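Local coordinates for aminoglycoside acetyltransferase meta-AAC0020 (Uncultured bacterium, PDB 5F47), which acetylates aminoglycoside antibiotics with acetyl-coenzyme A as a GNAT-fold acetyltransferase, a reaction that confers resistance, at the interface of chains A and B. Residues are numbered along the deposited sequence; one frame, centred on the assembly and turned at random. Chains: chain A/B, aminoglycoside acetyltransferase meta-AAC0020.

The interface of chains A and B. Residues chain A 31, 35, 57, 73, 75, 90-91; chain B 79-81, 86.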
# COMPACT_ATOMS: atom_id res chain seq x y z
N PHE A 31 -15.54 -9.51 -6.83
CA PHE A 31 -15.09 -8.12 -6.98
C PHE A 31 -15.60 -7.52 -8.29
O PHE A 31 -16.07 -6.39 -8.33
CB PHE A 31 -13.56 -8.05 -6.94
CG PHE A 31 -12.95 -8.30 -5.57
CD1 PHE A 31 -13.67 -8.12 -4.39
CD2 PHE A 31 -11.62 -8.67 -5.49
CE1 PHE A 31 -13.06 -8.33 -3.14
CE2 PHE A 31 -11.01 -8.87 -4.25
CZ PHE A 31 -11.74 -8.70 -3.08
N PHE A 35 -18.08 -4.51 -7.71
CA PHE A 35 -17.51 -3.22 -8.11
C PHE A 35 -17.99 -2.80 -9.51
O PHE A 35 -17.68 -1.70 -9.97
CB PHE A 35 -15.98 -3.24 -8.06
CG PHE A 35 -15.40 -3.61 -6.71
CD1 PHE A 35 -16.08 -3.28 -5.54
CD2 PHE A 35 -14.18 -4.29 -6.60
CE1 PHE A 35 -15.55 -3.64 -4.29
CE2 PHE A 35 -13.65 -4.64 -5.35
CZ PHE A 35 -14.34 -4.30 -4.21
N PHE A 57 1.10 -11.52 0.85
CA PHE A 57 -0.26 -11.37 0.35
C PHE A 57 -1.17 -12.36 1.07
O PHE A 57 -0.87 -13.54 1.11
CB PHE A 57 -0.28 -11.59 -1.17
CG PHE A 57 -1.63 -11.37 -1.84
CD1 PHE A 57 -2.18 -10.08 -1.94
CD2 PHE A 57 -2.31 -12.44 -2.37
CE1 PHE A 57 -3.40 -9.89 -2.58
CE2 PHE A 57 -3.52 -12.27 -3.02
CZ PHE A 57 -4.08 -10.98 -3.11
N THR A 73 -8.71 -8.68 0.37
CA THR A 73 -7.33 -8.91 0.00
C THR A 73 -6.46 -7.97 0.80
O THR A 73 -6.88 -6.86 1.14
CB THR A 73 -7.09 -8.69 -1.48
OG1 THR A 73 -7.49 -7.35 -1.81
CG2 THR A 73 -7.92 -9.69 -2.31
N TYR A 75 -2.14 -6.73 1.66
CA TYR A 75 -0.70 -6.80 1.40
C TYR A 75 0.08 -6.47 2.65
O TYR A 75 -0.25 -5.53 3.37
CB TYR A 75 -0.28 -5.82 0.29
CG TYR A 75 -0.86 -6.10 -1.06
CD1 TYR A 75 -2.11 -5.60 -1.43
CD2 TYR A 75 -0.15 -6.84 -2.01
CE1 TYR A 75 -2.64 -5.85 -2.70
CE2 TYR A 75 -0.67 -7.10 -3.26
CZ TYR A 75 -1.91 -6.59 -3.60
OH TYR A 75 -2.44 -6.85 -4.82
N TYR A 90 -6.60 -4.02 0.66
CA TYR A 90 -6.70 -3.43 -0.67
C TYR A 90 -8.12 -3.42 -1.20
O TYR A 90 -8.58 -2.39 -1.69
CB TYR A 90 -5.75 -4.15 -1.65
CG TYR A 90 -5.58 -3.34 -2.90
CD1 TYR A 90 -4.71 -2.27 -2.92
CD2 TYR A 90 -6.36 -3.60 -4.02
CE1 TYR A 90 -4.58 -1.48 -4.06
CE2 TYR A 90 -6.23 -2.82 -5.17
CZ TYR A 90 -5.33 -1.77 -5.16
OH TYR A 90 -5.21 -0.98 -6.28
N ASP A 91 -8.82 -4.54 -1.11
CA ASP A 91 -10.22 -4.62 -1.50
C ASP A 91 -11.02 -5.36 -0.44
O ASP A 91 -10.50 -6.25 0.21
CB ASP A 91 -10.40 -5.37 -2.82
CG ASP A 91 -10.24 -4.51 -4.04
OD1 ASP A 91 -10.75 -3.37 -4.08
OD2 ASP A 91 -9.62 -5.00 -5.00
N GLN B 79 -0.77 -7.40 -8.85
CA GLN B 79 -2.23 -7.33 -8.93
C GLN B 79 -2.92 -8.62 -9.31
O GLN B 79 -2.34 -9.49 -9.96
CB GLN B 79 -2.66 -6.29 -9.97
CG GLN B 79 -2.22 -4.87 -9.69
CD GLN B 79 -2.92 -3.91 -10.61
OE1 GLN B 79 -4.05 -3.50 -10.34
NE2 GLN B 79 -2.27 -3.57 -11.73
N TYR B 80 -4.19 -8.73 -8.91
CA TYR B 80 -5.05 -9.79 -9.42
C TYR B 80 -5.99 -9.28 -10.52
O TYR B 80 -6.70 -10.06 -11.12
CB TYR B 80 -5.85 -10.46 -8.28
CG TYR B 80 -6.39 -9.48 -7.27
CD1 TYR B 80 -7.63 -8.88 -7.44
CD2 TYR B 80 -5.64 -9.14 -6.14
CE1 TYR B 80 -8.12 -7.97 -6.51
CE2 TYR B 80 -6.11 -8.23 -5.22
CZ TYR B 80 -7.35 -7.65 -5.41
OH TYR B 80 -7.81 -6.75 -4.48
N TYR B 81 -6.00 -7.96 -10.77
CA TYR B 81 -6.79 -7.41 -11.87
C TYR B 81 -6.00 -7.32 -13.19
O TYR B 81 -6.60 -7.12 -14.25
CB TYR B 81 -7.30 -6.01 -11.51
CG TYR B 81 -8.31 -5.95 -10.38
CD1 TYR B 81 -9.40 -6.80 -10.34
CD2 TYR B 81 -8.13 -5.04 -9.35
CE1 TYR B 81 -10.31 -6.73 -9.29
CE2 TYR B 81 -9.05 -4.95 -8.30
CZ TYR B 81 -10.13 -5.79 -8.29
OH TYR B 81 -11.05 -5.74 -7.25
N LEU B 86 1.39 -2.69 -9.70
CA LEU B 86 1.32 -1.33 -9.19
C LEU B 86 2.56 -1.05 -8.37
O LEU B 86 3.15 -1.94 -7.78
CB LEU B 86 0.10 -1.12 -8.29
CG LEU B 86 -1.28 -1.44 -8.87
CD1 LEU B 86 -2.34 -1.37 -7.79
CD2 LEU B 86 -1.64 -0.51 -10.01
O HOH W 1 -5.85 -2.10 -8.60
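With chi1 at 42°, B:Tyr80 holds CG between its own backbone N and carbonyl carbon, while A:Asp91 keeps CG anti to its carbonyl carbon and beside the backbone N; phenol and carboxylate thereby meet across the chains. The B:Tyr80 hydroxyl OH donates to carboxylate oxygen OD2 of A:Asp91 at 2.6 Å, on the anti side and 24° out of the carboxylate plane. B:Tyr81 OH donates to the same A:Asp91 OD2 at 2.8 Å, but from the opposite face and 56° out of plane. Two phenol donors thus grip one oxygen from opposite faces of the carboxylate plane. Tip to tip with B:Tyr80, A:Thr73 brings its hydroxyl OG1 to 2.8 Å from the B:Tyr80 OH, a hydrogen bond of undecided direction. Aromatic packing supports this polar cluster: A:Phe31 crosses B:Tyr80 at about a right angle, A:Phe31 CD2 lying 3.7 Å from B:Tyr80 CE1, and A:Phe57 does likewise, its CZ 3.9 Å from B:Tyr80 CD2. The B:Tyr81 hydroxyl also lies in plane at the edge of the A:Phe35 ring. Beyond the cluster, a water joins A:Tyr90 OH to side-chain oxygen OE1 of B:Gln79, and B:Leu86 packs methyl CD1 4.0 Å from A:Tyr90 CZ. The B:Tyr80–B:Tyr81 loop therefore plugs into strands 57-64, 67-77 and 86-94 and helix 21-34 of its neighbour; repeated by two-fold symmetry, this docking probably helps hold together a GNAT dimer, if the deposited pair is the biological one.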